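Local coordinates for uncharacterized protein AF_1514 (Archaeoglobus fulgidus DSM 4304, PDB 3C0F) that is of unknown function but adopts a hot dog fold, with an antiparallel beta sheet packed against a helix, at residues D33-S38 / Y80-V85. Sequence-based numbering, arbitrary orientation.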
loop_
_atom_site.group_PDB
_atom_site.type_symbol
_atom_site.label_atom_id
_atom_site.label_comp_id
_atom_site.label_asym_id
_atom_site.label_seq_id
_atom_site.Cartn_x
_atom_site.Cartn_y
_atom_site.Cartn_z
ATOM N N ASP A 33 11.740 11.518 4.332
ATOM C CA ASP A 33 11.638 11.661 5.778
ATOM C C ASP A 33 10.163 11.755 6.188
ATOM O O ASP A 33 9.513 12.782 5.971
ATOM C CB ASP A 33 12.406 12.912 6.221
ATOM C CG ASP A 33 12.705 12.937 7.710
ATOM O OD1 ASP A 33 12.137 12.119 8.474
ATOM O OD2 ASP A 33 13.527 13.789 8.113
ATOM N N GLY A 34 9.655 10.680 6.788
ATOM C CA GLY A 34 8.242 10.573 7.147
ATOM C C GLY A 34 7.904 11.218 8.478
ATOM O O GLY A 34 8.195 10.661 9.539
ATOM N N ILE A 35 7.293 12.398 8.416
ATOM C CA ILE A 35 6.818 13.086 9.612
ATOM C C ILE A 35 5.375 12.656 9.873
ATOM O O ILE A 35 4.458 13.080 9.165
ATOM C CB ILE A 35 6.880 14.636 9.452
ATOM C CG1 ILE A 35 8.241 15.100 8.889
ATOM C CG2 ILE A 35 6.482 15.346 10.755
ATOM C CD1 ILE A 35 9.460 14.715 9.717
ATOM N N LEU A 36 5.180 11.810 10.880
ATOM C CA LEU A 36 3.838 11.344 11.228
ATOM C C LEU A 36 3.049 12.450 11.919
ATOM O O LEU A 36 3.442 12.938 12.983
ATOM C CB LEU A 36 3.886 10.086 12.100
ATOM C CG LEU A 36 2.529 9.467 12.467
ATOM C CD1 LEU A 36 1.693 9.101 11.233
ATOM C CD2 LEU A 36 2.736 8.250 13.349
ATOM N N LEU A 37 1.934 12.835 11.304
ATOM C CA LEU A 37 1.124 13.947 11.797
ATOM C C LEU A 37 -0.063 13.486 12.642
ATOM O O LEU A 37 -0.342 14.064 13.693
ATOM C CB LEU A 37 0.656 14.829 10.632
ATOM C CG LEU A 37 1.749 15.535 9.822
ATOM C CD1 LEU A 37 1.178 16.073 8.515
ATOM C CD2 LEU A 37 2.426 16.646 10.619
ATOM N N SER A 38 -0.761 12.451 12.182
ATOM C CA SER A 38 -1.932 11.947 12.900
ATOM C C SER A 38 -2.197 10.466 12.641
ATOM O O SER A 38 -1.739 9.905 11.643
ATOM C CB SER A 38 -3.177 12.781 12.556
ATOM O OG SER A 38 -3.571 12.590 11.210
ATOM N N TYR A 80 -1.361 9.567 8.726
ATOM C CA TYR A 80 -1.176 10.704 7.833
ATOM C C TYR A 80 0.221 11.291 8.012
ATOM O O TYR A 80 0.573 11.763 9.101
ATOM C CB TYR A 80 -2.268 11.752 8.071
ATOM C CG TYR A 80 -3.655 11.254 7.730
ATOM C CD1 TYR A 80 -4.200 11.466 6.463
ATOM C CD2 TYR A 80 -4.416 10.550 8.666
ATOM C CE1 TYR A 80 -5.475 10.998 6.141
ATOM C CE2 TYR A 80 -5.689 10.078 8.355
ATOM C CZ TYR A 80 -6.207 10.304 7.091
ATOM O OH TYR A 80 -7.464 9.838 6.780
ATOM N N PHE A 81 1.006 11.245 6.935
ATOM C CA PHE A 81 2.395 11.703 6.928
ATOM C C PHE A 81 2.593 12.958 6.085
ATOM O O PHE A 81 1.942 13.126 5.048
ATOM C CB PHE A 81 3.306 10.634 6.308
ATOM C CG PHE A 81 3.490 9.399 7.143
ATOM C CD1 PHE A 81 4.531 9.315 8.067
ATOM C CD2 PHE A 81 2.661 8.295 6.967
ATOM C CE1 PHE A 81 4.720 8.155 8.827
ATOM C CE2 PHE A 81 2.841 7.134 7.722
ATOM C CZ PHE A 81 3.878 7.063 8.651
ATOM N N ARG A 82 3.503 13.823 6.532
ATOM C CA ARG A 82 4.174 14.770 5.643
ATOM C C ARG A 82 5.539 14.177 5.288
ATOM O O ARG A 82 6.433 14.095 6.135
ATOM C CB ARG A 82 4.322 16.157 6.286
ATOM C CG ARG A 82 5.029 17.193 5.383
ATOM C CD ARG A 82 5.115 18.583 6.017
ATOM N NE ARG A 82 6.005 18.616 7.180
ATOM C CZ ARG A 82 5.606 18.799 8.439
ATOM N NH1 ARG A 82 4.322 18.985 8.723
ATOM N NH2 ARG A 82 6.497 18.809 9.419
ATOM N N ILE A 83 5.680 13.731 4.041
ATOM C CA ILE A 83 6.951 13.209 3.553
ATOM C C ILE A 83 7.821 14.388 3.133
ATOM O O ILE A 83 7.470 15.138 2.218
ATOM C CB ILE A 83 6.774 12.218 2.365
ATOM C CG1 ILE A 83 5.807 11.070 2.720
ATOM C CG2 ILE A 83 8.138 11.696 1.874
ATOM C CD1 ILE A 83 6.258 10.149 3.866
ATOM N N GLU A 84 8.937 14.561 3.834
ATOM C CA GLU A 84 9.887 15.621 3.529
ATOM C C GLU A 84 11.061 15.064 2.738
ATOM O O GLU A 84 11.566 13.977 3.035
ATOM C CB GLU A 84 10.366 16.312 4.809
ATOM C CG GLU A 84 9.262 17.093 5.528
ATOM C CD GLU A 84 9.734 17.805 6.787
ATOM O OE1 GLU A 84 10.935 17.721 7.133
ATOM O OE2 GLU A 84 8.888 18.456 7.434
ATOM N N VAL A 85 11.470 15.808 1.715
ATOM C CA VAL A 85 12.598 15.430 0.864
ATOM C C VAL A 85 13.684 16.509 0.893
ATOM O O VAL A 85 13.422 17.655 1.274
ATOM C CB VAL A 85 12.157 15.136 -0.600
ATOM C CG1 VAL A 85 11.258 13.896 -0.660
ATOM C CG2 VAL A 85 11.463 16.346 -1.226
#
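Leu36 lays its CD1 methyl over the face of the Phe81 ring, a CH-pi contact 4.0 Å from CD1 to the ring centroid and 13° off the normal. The two belong to neighbouring antiparallel strands of the hot dog sheet, 33-41 and 77-84, paired in register from Asp33–Glu84 to Leu36–Phe81. A classic beta bulge follows: Leu37 and Ser38 both face Tyr80, whose O takes a 2.8 Å bond from Leu37 N and a weak one from Ser38 N. The Leu37 side chain leans across onto Arg82, with CD1 near its CB and CD2 3.6 Å from NH1. Arg82 NH1 makes its hydrogen bond to the carbonyl O of Arg66. Bent at chi3 (68°), the Arg82 chain runs beside Ile35, whose CB sits over one guanidinium face. Glu84 meets the guanidinium in its plane in a salt bridge, its OE2 accepting from both Arg82 nitrogens: NE at 2.9 Å on its anti lone pair, and NH2 at 3.1 Å. A glutamine at Glu84 would probably weaken this grip, leaving the Arg82 charge without its carboxylate mate. Ile35 CG1 packs 3.7 Å from that same Glu84 OE2.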